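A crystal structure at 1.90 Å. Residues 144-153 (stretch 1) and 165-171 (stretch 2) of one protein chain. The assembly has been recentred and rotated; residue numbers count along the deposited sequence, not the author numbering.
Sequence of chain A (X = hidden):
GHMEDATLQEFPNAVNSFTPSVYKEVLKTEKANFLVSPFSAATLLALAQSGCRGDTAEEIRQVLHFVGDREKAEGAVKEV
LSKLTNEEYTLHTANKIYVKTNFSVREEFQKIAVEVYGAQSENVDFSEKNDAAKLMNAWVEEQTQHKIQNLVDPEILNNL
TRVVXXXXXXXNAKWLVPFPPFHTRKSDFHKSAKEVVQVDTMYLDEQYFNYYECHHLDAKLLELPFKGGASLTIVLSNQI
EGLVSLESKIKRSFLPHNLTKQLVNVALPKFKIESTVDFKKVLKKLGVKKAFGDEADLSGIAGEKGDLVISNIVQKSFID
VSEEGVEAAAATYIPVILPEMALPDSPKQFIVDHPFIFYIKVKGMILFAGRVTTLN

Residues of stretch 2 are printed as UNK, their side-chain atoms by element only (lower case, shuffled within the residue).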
ATOM      1  N   THR A 144       0.233   0.047 -16.061  1.00 47.17           N
ATOM      2  CA  THR A 144      -0.783   0.687 -15.222  1.00 44.06           C
ATOM      3  C   THR A 144      -1.715   1.576 -16.033  1.00 47.55           C
ATOM      4  O   THR A 144      -2.214   2.567 -15.518  1.00 48.16           O
ATOM      5  CB  THR A 144      -0.160   1.570 -14.122  1.00 43.72           C
ATOM      6  OG1 THR A 144       0.728   2.528 -14.714  1.00 44.62           O
ATOM      7  CG2 THR A 144       0.589   0.735 -13.097  1.00 39.45           C
ATOM      8  N   GLN A 145      -1.954   1.207 -17.290  1.00 49.83           N
ATOM      9  CA  GLN A 145      -2.747   2.014 -18.218  1.00 49.58           C
ATOM     10  C   GLN A 145      -2.430   3.506 -18.132  1.00 51.20           C
ATOM     11  O   GLN A 145      -3.333   4.345 -18.097  1.00 54.65           O
ATOM     12  CB  GLN A 145      -4.258   1.765 -18.057  1.00 54.93           C
ATOM     13  CG  GLN A 145      -4.688   1.058 -16.768  1.00 56.01           C
ATOM     14  CD  GLN A 145      -4.108  -0.338 -16.644  1.00 56.09           C
ATOM     15  OE1 GLN A 145      -3.761  -0.790 -15.548  1.00 55.54           O
ATOM     16  NE2 GLN A 145      -3.992  -1.027 -17.771  1.00 58.57           N
ATOM     17  N   HIS A 146      -1.139   3.819 -18.097  1.00 50.72           N
ATOM     18  CA  HIS A 146      -0.648   5.202 -18.083  1.00 50.18           C
ATOM     19  C   HIS A 146      -1.098   6.038 -16.889  1.00 50.05           C
ATOM     20  O   HIS A 146      -0.898   7.255 -16.877  1.00 47.85           O
ATOM     21  CB  HIS A 146      -0.966   5.910 -19.408  1.00 51.24           C
ATOM     22  CG  HIS A 146      -0.340   5.248 -20.598  1.00 53.07           C
ATOM     23  ND1 HIS A 146       0.784   5.747 -21.226  1.00 57.64           N
ATOM     24  CD2 HIS A 146      -0.667   4.113 -21.262  1.00 53.82           C
ATOM     25  CE1 HIS A 146       1.114   4.955 -22.231  1.00 56.85           C
ATOM     26  NE2 HIS A 146       0.253   3.953 -22.272  1.00 60.85           N
ATOM     27  N   LYS A 147      -1.667   5.376 -15.881  1.00 43.70           N
ATOM     28  CA  LYS A 147      -2.144   6.034 -14.661  1.00 46.77           C
ATOM     29  C   LYS A 147      -1.009   6.427 -13.705  1.00 41.38           C
ATOM     30  O   LYS A 147      -1.173   7.302 -12.849  1.00 43.39           O
ATOM     31  CB  LYS A 147      -3.116   5.121 -13.907  1.00 48.88           C
ATOM     32  CG  LYS A 147      -4.382   4.704 -14.667  1.00 50.54           C
ATOM     33  CD  LYS A 147      -5.330   5.867 -14.903  1.00 58.99           C
ATOM     34  CE  LYS A 147      -6.771   5.388 -15.104  1.00 60.46           C
ATOM     35  NZ  LYS A 147      -6.843   4.065 -15.790  1.00 59.06           N
ATOM     36  N   ILE A 148       0.133   5.759 -13.839  1.00 44.42           N
ATOM     37  CA  ILE A 148       1.277   6.003 -12.967  1.00 39.75           C
ATOM     38  C   ILE A 148       2.506   6.353 -13.789  1.00 39.95           C
ATOM     39  O   ILE A 148       3.027   5.536 -14.547  1.00 37.99           O
ATOM     40  CB  ILE A 148       1.544   4.812 -12.020  1.00 38.44           C
ATOM     41  CG1 ILE A 148       0.357   4.647 -11.065  1.00 36.63           C
ATOM     42  CG2 ILE A 148       2.860   5.014 -11.254  1.00 33.31           C
ATOM     43  CD1 ILE A 148       0.563   3.597  -9.988  1.00 40.95           C
ATOM     44  N   GLN A 149       2.949   7.591 -13.649  1.00 37.67           N
ATOM     45  CA  GLN A 149       3.977   8.114 -14.520  1.00 42.82           C
ATOM     46  C   GLN A 149       5.177   8.558 -13.710  1.00 40.23           C
ATOM     47  O   GLN A 149       5.054   8.853 -12.513  1.00 38.58           O
ATOM     48  CB  GLN A 149       3.418   9.267 -15.361  1.00 45.67           C
ATOM     49  CG  GLN A 149       2.285   8.839 -16.278  1.00 46.96           C
ATOM     50  CD  GLN A 149       1.896   9.915 -17.274  1.00 56.44           C
ATOM     51  OE1 GLN A 149       2.290  11.075 -17.141  1.00 58.52           O
ATOM     52  NE2 GLN A 149       1.123   9.531 -18.287  1.00 58.82           N
ATOM     53  N   ASN A 150       6.336   8.564 -14.361  1.00 39.45           N
ATOM     54  CA  ASN A 150       7.543   9.102 -13.770  1.00 38.87           C
ATOM     55  C   ASN A 150       7.845   8.531 -12.401  1.00 38.12           C
ATOM     56  O   ASN A 150       8.188   9.265 -11.477  1.00 41.26           O
ATOM     57  CB  ASN A 150       7.431  10.626 -13.691  1.00 39.22           C
ATOM     58  CG  ASN A 150       7.412  11.259 -15.056  1.00 46.53           C
ATOM     59  OD1 ASN A 150       8.450  11.361 -15.705  1.00 51.39           O
ATOM     60  ND2 ASN A 150       6.231  11.659 -15.517  1.00 43.46           N
ATOM     61  N   LEU A 151       7.714   7.221 -12.267  1.00 32.68           N
ATOM     62  CA  LEU A 151       8.016   6.581 -10.999  1.00 38.82           C
ATOM     63  C   LEU A 151       9.475   6.797 -10.617  1.00 36.13           C
ATOM     64  O   LEU A 151       9.769   7.228  -9.505  1.00 38.18           O
ATOM     65  CB  LEU A 151       7.686   5.086 -11.046  1.00 37.63           C
ATOM     66  CG  LEU A 151       7.781   4.362  -9.698  1.00 35.23           C
ATOM     67  CD1 LEU A 151       6.815   3.176  -9.635  1.00 33.33           C
ATOM     68  CD2 LEU A 151       9.213   3.929  -9.418  1.00 31.52           C
ATOM     69  N   VAL A 152      10.377   6.487 -11.546  1.00 35.95           N
ATOM     70  CA  VAL A 152      11.824   6.586 -11.314  1.00 34.20           C
ATOM     71  C   VAL A 152      12.294   7.990 -11.672  1.00 43.55           C
ATOM     72  O   VAL A 152      12.073   8.471 -12.789  1.00 39.02           O
ATOM     73  CB  VAL A 152      12.616   5.564 -12.164  1.00 41.95           C
ATOM     74  CG1 VAL A 152      14.137   5.770 -12.004  1.00 38.11           C
ATOM     75  CG2 VAL A 152      12.223   4.124 -11.798  1.00 39.96           C
ATOM     76  N   ASP A 153      12.909   8.653 -10.705  1.00 43.93           N
ATOM     77  CA  ASP A 153      13.552   9.933 -10.939  1.00 40.94           C
ATOM     78  C   ASP A 153      14.995   9.640 -11.308  1.00 45.43           C
ATOM     79  O   ASP A 153      15.759   9.151 -10.475  1.00 47.46           O
ATOM     80  CB  ASP A 153      13.477  10.791  -9.680  1.00 45.33           C
ATOM     81  CG  ASP A 153      14.315  12.059  -9.779  1.00 49.18           C
ATOM     82  OD1 ASP A 153      14.060  12.981  -8.987  1.00 53.32           O
ATOM     83  OD2 ASP A 153      15.230  12.134 -10.632  1.00 47.42           O
ATOM     84  N   UNK A 165      14.358  -2.116  -7.274  1.00 32.95           N
ATOM     85  CA  UNK A 165      12.989  -2.628  -7.109  1.00 33.33           C
ATOM     86  C   UNK A 165      11.992  -1.535  -7.432  1.00 31.51           C
ATOM     87  O   UNK A 165      11.996  -0.479  -6.806  1.00 30.06           O
ATOM     88  c   UNK A 165      13.597  -4.086  -4.912  1.00 35.59           C
ATOM     89  c   UNK A 165      12.724  -3.082  -5.671  1.00 30.02           C
ATOM     90  c   UNK A 165      12.748  -5.083  -4.144  1.00 29.11           C
ATOM     91  c   UNK A 165      14.645  -4.783  -5.768  1.00 28.97           C
ATOM     92  N   UNK A 166      11.133  -1.801  -8.402  1.00 30.99           N
ATOM     93  CA  UNK A 166      10.069  -0.881  -8.770  1.00 30.79           C
ATOM     94  C   UNK A 166       8.736  -1.485  -8.343  1.00 34.05           C
ATOM     95  O   UNK A 166       8.507  -2.673  -8.567  1.00 32.74           O
ATOM     96  c   UNK A 166      10.019  -0.705 -10.285  1.00 35.01           C
ATOM     97  c   UNK A 166      11.520   1.270  -9.793  1.00 35.62           C
ATOM     98  c   UNK A 166      11.193   0.150 -10.743  1.00 39.29           C
ATOM     99  c   UNK A 166       8.717  -0.074 -10.687  1.00 37.97           C
ATOM    100  N   UNK A 167       7.872  -0.671  -7.744  1.00 29.70           N
ATOM    101  CA  UNK A 167       6.595  -1.149  -7.170  1.00 33.00           C
ATOM    102  C   UNK A 167       5.480  -0.122  -7.322  1.00 32.34           C
ATOM    103  O   UNK A 167       5.303   0.729  -6.470  1.00 31.18           O
ATOM    104  c   UNK A 167       5.570  -2.007  -4.995  1.00 33.19           C
ATOM    105  o   UNK A 167       4.626  -2.475  -5.629  1.00 34.07           O
ATOM    106  c   UNK A 167       6.808  -1.458  -5.688  1.00 32.47           C
ATOM    107  n   UNK A 167       5.601  -1.985  -3.673  1.00 26.69           N
ATOM    108  N   UNK A 168       4.743  -0.204  -8.421  1.00 33.37           N
ATOM    109  CA  UNK A 168       3.684   0.740  -8.717  1.00 30.35           C
ATOM    110  C   UNK A 168       2.362   0.013  -8.611  1.00 35.13           C
ATOM    111  O   UNK A 168       2.232  -1.109  -9.097  1.00 34.41           O
ATOM    112  c   UNK A 168       3.834   1.282 -10.096  1.00 32.57           C
ATOM    113  N   UNK A 169       1.381   0.650  -7.985  1.00 31.35           N
ATOM    114  CA  UNK A 169       0.055   0.040  -7.872  1.00 36.07           C
ATOM    115  C   UNK A 169      -1.062   1.021  -7.579  1.00 35.69           C
ATOM    116  O   UNK A 169      -0.838   2.173  -7.212  1.00 33.63           O
ATOM    117  c   UNK A 169      -0.203  -1.800  -4.342  1.00 27.92           C
ATOM    118  c   UNK A 169       0.004  -1.104  -6.831  1.00 33.65           C
ATOM    119  c   UNK A 169       1.079   0.277  -4.936  1.00 37.25           C
ATOM    120  c   UNK A 169       0.637  -1.071  -5.427  1.00 35.92           C
ATOM    121  N   UNK A 170      -2.277   0.520  -7.743  1.00 37.72           N
ATOM    122  CA  UNK A 170      -3.480   1.258  -7.427  1.00 33.86           C
ATOM    123  C   UNK A 170      -4.615   0.249  -7.424  1.00 37.79           C
ATOM    124  O   UNK A 170      -4.509  -0.821  -8.030  1.00 34.92           O
ATOM    125  c   UNK A 170      -5.938   1.343 -11.362  1.00 43.22           C
ATOM    126  c   UNK A 170      -3.731   2.375  -8.442  1.00 38.29           C
ATOM    127  c   UNK A 170      -4.174   1.903  -9.807  1.00 42.52           C
ATOM    128  o   UNK A 170      -5.418   0.618 -13.572  1.00 49.55           O
ATOM    129  c   UNK A 170      -5.001   1.046 -12.331  1.00 47.60           C
ATOM    130  c   UNK A 170      -3.243   1.602 -10.801  1.00 41.61           C
ATOM    131  c   UNK A 170      -5.523   1.767 -10.110  1.00 41.89           C
ATOM    132  c   UNK A 170      -3.648   1.171 -12.058  1.00 43.36           C
ATOM    133  N   UNK A 171      -5.692   0.600  -6.733  1.00 39.24           N
ATOM    134  CA  UNK A 171      -6.797  -0.308  -6.464  1.00 41.81           C
ATOM    135  C   UNK A 171      -8.053   0.220  -7.138  1.00 45.13           C
ATOM    136  O   UNK A 171      -8.255   1.429  -7.233  1.00 41.77           O
ATOM    137  c   UNK A 171      -7.041  -0.369  -4.957  1.00 41.64           C
ATOM    138  c   UNK A 171      -7.977  -1.465  -4.532  1.00 43.23           C
ATOM    139  c   UNK A 171      -9.701  -3.508  -3.705  1.00 41.06           C
ATOM    140  c   UNK A 171      -8.536  -3.811  -4.382  1.00 50.41           C
ATOM    141  c   UNK A 171      -7.674  -2.791  -4.791  1.00 45.23           C
ATOM    142  c   UNK A 171      -9.157  -1.171  -3.855  1.00 40.74           C
ATOM    143  c   UNK A 171     -10.017  -2.186  -3.446  1.00 43.77           C
TER

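Position 165 carries four carbons, forked at the second, and none comes within reach of stretch 1. A fork one carbon beyond CB is the mark of leucine: Leu 165, buried in the strand but no part of this contact.

Position 166 also has four carbons, but here the fork is at CB and one arm is two carbons long. Its CA-to-CB bond points sideways, yet the long arm swings nearer, and its last carbon packs against Leu 151 and Val 152. Branching at CB with unequal arms gives Ile 166. Ile 166 CD1 lies 3.5 Å from Leu 151 CD2 and 3.6 Å from Val 152 CG2.

At 167 there are two carbons, the second bearing one oxygen and one nitrogen. CB points away from stretch 1, and the oxygen is hydrogen-bonded elsewhere in the structure. This is Asn 167, a polar residue on the other side of the strand; its backbone C still lies 4.2 Å from CD1 of Leu 151.

Position 168 has a single carbon, pointing toward stretch 1, where it meets Leu 151 and Ile 148. That makes Ala 168. With so little side chain, the strand admits its neighbours closely: Ala 168 CB lies 3.6 Å from Leu 151 CD1 and 4.0 Å from Ile 148 CD1.

Position 169 has four carbons forked at the second, directed away; its backbone meets Ile 148. It is Leu 169, its O lying 3.4 Å from CD1 of Ile 148. That oxygen is buried without a hydrogen-bonding partner in the model.

Position 170 has one carbon, then a six-carbon ring bearing an oxygen, and it points toward stretch 1; the oxygen reaches Gln 145 while the ring lies by Thr 144. It is Tyr 170, with the largest covered area of either stretch. Its OH donates a hydrogen bond to Gln 145 OE1 at 2.9 Å, with that acceptor near the ring plane, while CE2 lies 4.1 Å from Thr 144 CB.

Position 171 has one carbon and a six-carbon ring without oxygen, out of reach: Phe 171.

The rule is a strand whose side chains alternate, with 168 and 170 directed toward the loop and 167 and 169 away, while 166 joins by the reach of its long arm. Leu 151 and Ile 148 supply apolar carbon around the alanine. A type I' turn from Thr 144 to Lys 147, closed by Lys 147 N to Thr 144 O at 2.9 Å, includes Gln 145, whose OE1 accepts the hydrogen bond from Tyr 170 OH. Apolar packing ends in one directed hydrogen bond.

Stretch 2 (165-171) LINALYF
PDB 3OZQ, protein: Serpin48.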